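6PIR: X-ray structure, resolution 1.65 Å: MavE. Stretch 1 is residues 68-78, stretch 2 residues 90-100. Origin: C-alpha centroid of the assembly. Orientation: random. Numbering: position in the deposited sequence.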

# COMPACT_ATOMS: atom_id res chain seq x y z
N ALA A 68 -1.62 -1.86 -7.09
CA ALA A 68 -1.80 -2.62 -5.86
C ALA A 68 -1.96 -1.71 -4.66
O ALA A 68 -2.76 -1.99 -3.77
CB ALA A 68 -0.64 -3.59 -5.66
N ILE A 69 -1.16 -0.64 -4.58
CA ILE A 69 -1.29 0.31 -3.48
C ILE A 69 -2.68 0.95 -3.48
O ILE A 69 -3.31 1.10 -2.43
CB ILE A 69 -0.20 1.38 -3.54
CG1 ILE A 69 1.18 0.80 -3.16
CG2 ILE A 69 -0.54 2.53 -2.59
CD1 ILE A 69 1.36 0.48 -1.66
N ALA A 70 -3.13 1.43 -4.65
CA ALA A 70 -4.43 2.09 -4.72
C ALA A 70 -5.54 1.13 -4.32
O ALA A 70 -6.47 1.50 -3.58
CB ALA A 70 -4.67 2.68 -6.11
N GLU A 71 -5.41 -0.14 -4.73
CA GLU A 71 -6.41 -1.15 -4.38
C GLU A 71 -6.37 -1.45 -2.89
O GLU A 71 -7.41 -1.64 -2.27
CB GLU A 71 -6.17 -2.43 -5.18
CG GLU A 71 -6.56 -2.27 -6.66
CD GLU A 71 -5.72 -3.12 -7.60
OE1 GLU A 71 -5.09 -4.11 -7.18
OE2 GLU A 71 -5.70 -2.82 -8.80
N ALA A 72 -5.17 -1.50 -2.33
CA ALA A 72 -5.02 -1.73 -0.90
C ALA A 72 -5.67 -0.62 -0.10
O ALA A 72 -6.43 -0.88 0.84
CB ALA A 72 -3.53 -1.84 -0.54
N ILE A 73 -5.43 0.64 -0.49
CA ILE A 73 -6.04 1.77 0.21
C ILE A 73 -7.57 1.70 0.12
O ILE A 73 -8.28 1.91 1.11
CB ILE A 73 -5.50 3.10 -0.34
CG1 ILE A 73 -4.02 3.25 -0.05
CG2 ILE A 73 -6.29 4.29 0.19
CD1 ILE A 73 -3.37 4.34 -0.82
N ALA A 74 -8.09 1.43 -1.09
CA ALA A 74 -9.52 1.27 -1.28
C ALA A 74 -10.09 0.21 -0.35
O ALA A 74 -11.12 0.44 0.31
CB ALA A 74 -9.79 0.90 -2.75
N LEU A 75 -9.44 -0.97 -0.30
CA LEU A 75 -9.97 -2.09 0.47
C LEU A 75 -9.93 -1.80 1.97
O LEU A 75 -10.90 -2.07 2.70
CB LEU A 75 -9.18 -3.35 0.15
CG LEU A 75 -9.42 -3.94 -1.27
CD1 LEU A 75 -8.36 -4.97 -1.57
CD2 LEU A 75 -10.80 -4.55 -1.35
N VAL A 76 -8.83 -1.23 2.45
CA VAL A 76 -8.79 -0.87 3.87
C VAL A 76 -9.79 0.23 4.17
O VAL A 76 -10.54 0.15 5.14
CB VAL A 76 -7.36 -0.47 4.29
CG1 VAL A 76 -7.36 0.10 5.71
CG2 VAL A 76 -6.42 -1.68 4.19
N SER A 77 -9.84 1.27 3.33
CA SER A 77 -10.69 2.41 3.62
C SER A 77 -12.16 2.04 3.63
O SER A 77 -12.94 2.64 4.37
CB SER A 77 -10.46 3.53 2.60
OG SER A 77 -9.14 4.04 2.63
N GLU A 78 -12.58 1.06 2.81
CA GLU A 78 -14.02 0.78 2.80
C GLU A 78 -14.50 0.02 4.04
O GLU A 78 -15.72 -0.14 4.19
CB GLU A 78 -14.42 0.05 1.52
CG GLU A 78 -13.93 -1.34 1.44
CD GLU A 78 -14.20 -1.93 0.07
OE1 GLU A 78 -14.02 -3.16 -0.08
OE2 GLU A 78 -14.53 -1.14 -0.85
N GLN A 90 -8.37 11.25 9.62
CA GLN A 90 -7.47 10.19 10.08
C GLN A 90 -7.08 9.29 8.92
O GLN A 90 -5.91 8.94 8.75
CB GLN A 90 -8.18 9.37 11.15
CG GLN A 90 -7.38 9.01 12.35
CD GLN A 90 -8.25 8.89 13.60
OE1 GLN A 90 -9.47 9.05 13.55
NE2 GLN A 90 -7.62 8.59 14.72
N ILE A 91 -8.05 8.93 8.09
CA ILE A 91 -7.76 8.14 6.91
C ILE A 91 -6.86 8.93 5.99
O ILE A 91 -5.91 8.39 5.43
CB ILE A 91 -9.07 7.73 6.20
CG1 ILE A 91 -9.83 6.70 7.04
CG2 ILE A 91 -8.77 7.16 4.82
CD1 ILE A 91 -11.20 6.39 6.48
N GLN A 92 -7.13 10.24 5.85
CA GLN A 92 -6.34 11.07 4.95
C GLN A 92 -4.89 11.10 5.40
O GLN A 92 -3.97 10.97 4.59
CB GLN A 92 -6.91 12.48 4.89
N SER A 93 -4.67 11.26 6.71
CA SER A 93 -3.31 11.30 7.23
C SER A 93 -2.63 9.93 7.18
O SER A 93 -1.45 9.86 6.86
CB SER A 93 -3.29 11.84 8.65
OG SER A 93 -2.15 12.67 8.78
N ALA A 94 -3.33 8.86 7.57
CA ALA A 94 -2.75 7.52 7.50
C ALA A 94 -2.44 7.14 6.06
O ALA A 94 -1.43 6.49 5.78
CB ALA A 94 -3.70 6.51 8.14
N ARG A 95 -3.30 7.54 5.12
CA ARG A 95 -3.04 7.31 3.72
C ARG A 95 -1.88 8.18 3.25
O ARG A 95 -1.01 7.72 2.50
CB ARG A 95 -4.32 7.58 2.93
CG ARG A 95 -4.23 7.50 1.46
CD ARG A 95 -5.62 7.84 0.88
NE ARG A 95 -5.95 9.24 1.05
CZ ARG A 95 -7.07 9.70 1.62
NH1 ARG A 95 -7.25 11.01 1.73
NH2 ARG A 95 -8.01 8.88 2.07
N ASN A 96 -1.80 9.42 3.75
CA ASN A 96 -0.67 10.27 3.41
C ASN A 96 0.62 9.68 3.98
O ASN A 96 1.67 9.81 3.37
CB ASN A 96 -0.83 11.71 3.92
CG ASN A 96 -1.89 12.54 3.16
OD1 ASN A 96 -2.27 12.24 2.03
ND2 ASN A 96 -2.29 13.66 3.77
N ILE A 97 0.56 9.05 5.15
CA ILE A 97 1.76 8.42 5.71
C ILE A 97 2.15 7.23 4.87
O ILE A 97 3.31 7.08 4.48
CB ILE A 97 1.57 8.03 7.19
CG1 ILE A 97 1.55 9.29 8.08
CG2 ILE A 97 2.71 7.12 7.64
CD1 ILE A 97 1.08 9.01 9.49
N LEU A 98 1.17 6.40 4.49
CA LEU A 98 1.45 5.30 3.58
C LEU A 98 2.15 5.82 2.33
O LEU A 98 3.26 5.40 2.02
CB LEU A 98 0.15 4.58 3.25
CG LEU A 98 0.26 3.43 2.23
CD1 LEU A 98 1.23 2.33 2.76
CD2 LEU A 98 -1.11 2.86 1.97
N LEU A 99 1.56 6.82 1.67
CA LEU A 99 2.09 7.29 0.39
C LEU A 99 3.43 8.01 0.56
O LEU A 99 4.39 7.72 -0.17
CB LEU A 99 1.04 8.21 -0.24
CG LEU A 99 -0.24 7.42 -0.54
CD1 LEU A 99 -1.43 8.33 -0.93
CD2 LEU A 99 0.01 6.45 -1.65
N ASP A 100 3.52 8.94 1.51
CA ASP A 100 4.66 9.83 1.59
C ASP A 100 5.81 9.18 2.35
O ASP A 100 6.98 9.40 2.01
CB ASP A 100 4.25 11.14 2.27
CG ASP A 100 3.16 11.90 1.52
OD1 ASP A 100 2.79 11.49 0.40
OD2 ASP A 100 2.64 12.91 2.05
O HOH W 1 -9.02 6.36 1.63

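Two helices of one chain lie side by side and run nearly antiparallel, their N-to-C directions differing by 157°. Their axes come no closer than 11.7 Å, a wide spacing that makes side chains the means of contact; the buried surface is a modest 286 Å². Within each helix, i to i+4 hydrogen bonds such as Ile73 N to Ile69 O (2.9 Å) satisfy the main chain, and no direct hydrogen bond crosses between the two.

Along stretch 1 the contacts recur every fourth residue, close to the helical repeat, so Ile69, Ile73 and Ser77 all point toward the partner. Ile69 opens the series, its CG2 lying 4.1 Å from CD2 of Leu99. The CA-to-CB bond of Leu99 points sideways, but the end of its side chain comes nearer, and a branched aliphatic chain suits this buried setting. Ala72, pointing sideways with only a methyl group, stays out of contact.

Ile73 is the centre of the packing and has the largest covered area. Its CG1 approaches Leu98 CD2 at 3.6 Å, and its CD1 meets Leu99 CD2 at 4.1 Å. Its CG2 lies 3.7 Å from Arg95 CD, part of the aliphatic stem that lets a charged residue pack against isoleucine while its guanidinium reaches on to polar company.

That company appears at Ser77. Its OG donates to Ile73 O (2.8 Å), turning the hydroxyl back onto its own helix, and accepts from a water 2.5 Å from OG. The same water accepts from Arg95 NH2 at 2.8 Å, so it bridges the helices where no direct bond does. Ser77 CA and Ile91 CA are 7.2 Å apart, as are Ile73 CA and Arg95 CA; serine suits this partly exposed place because its hydroxyl can bond both its own helix and the water. Ile91 CG2 packs 3.8 Å from Ser77 OG.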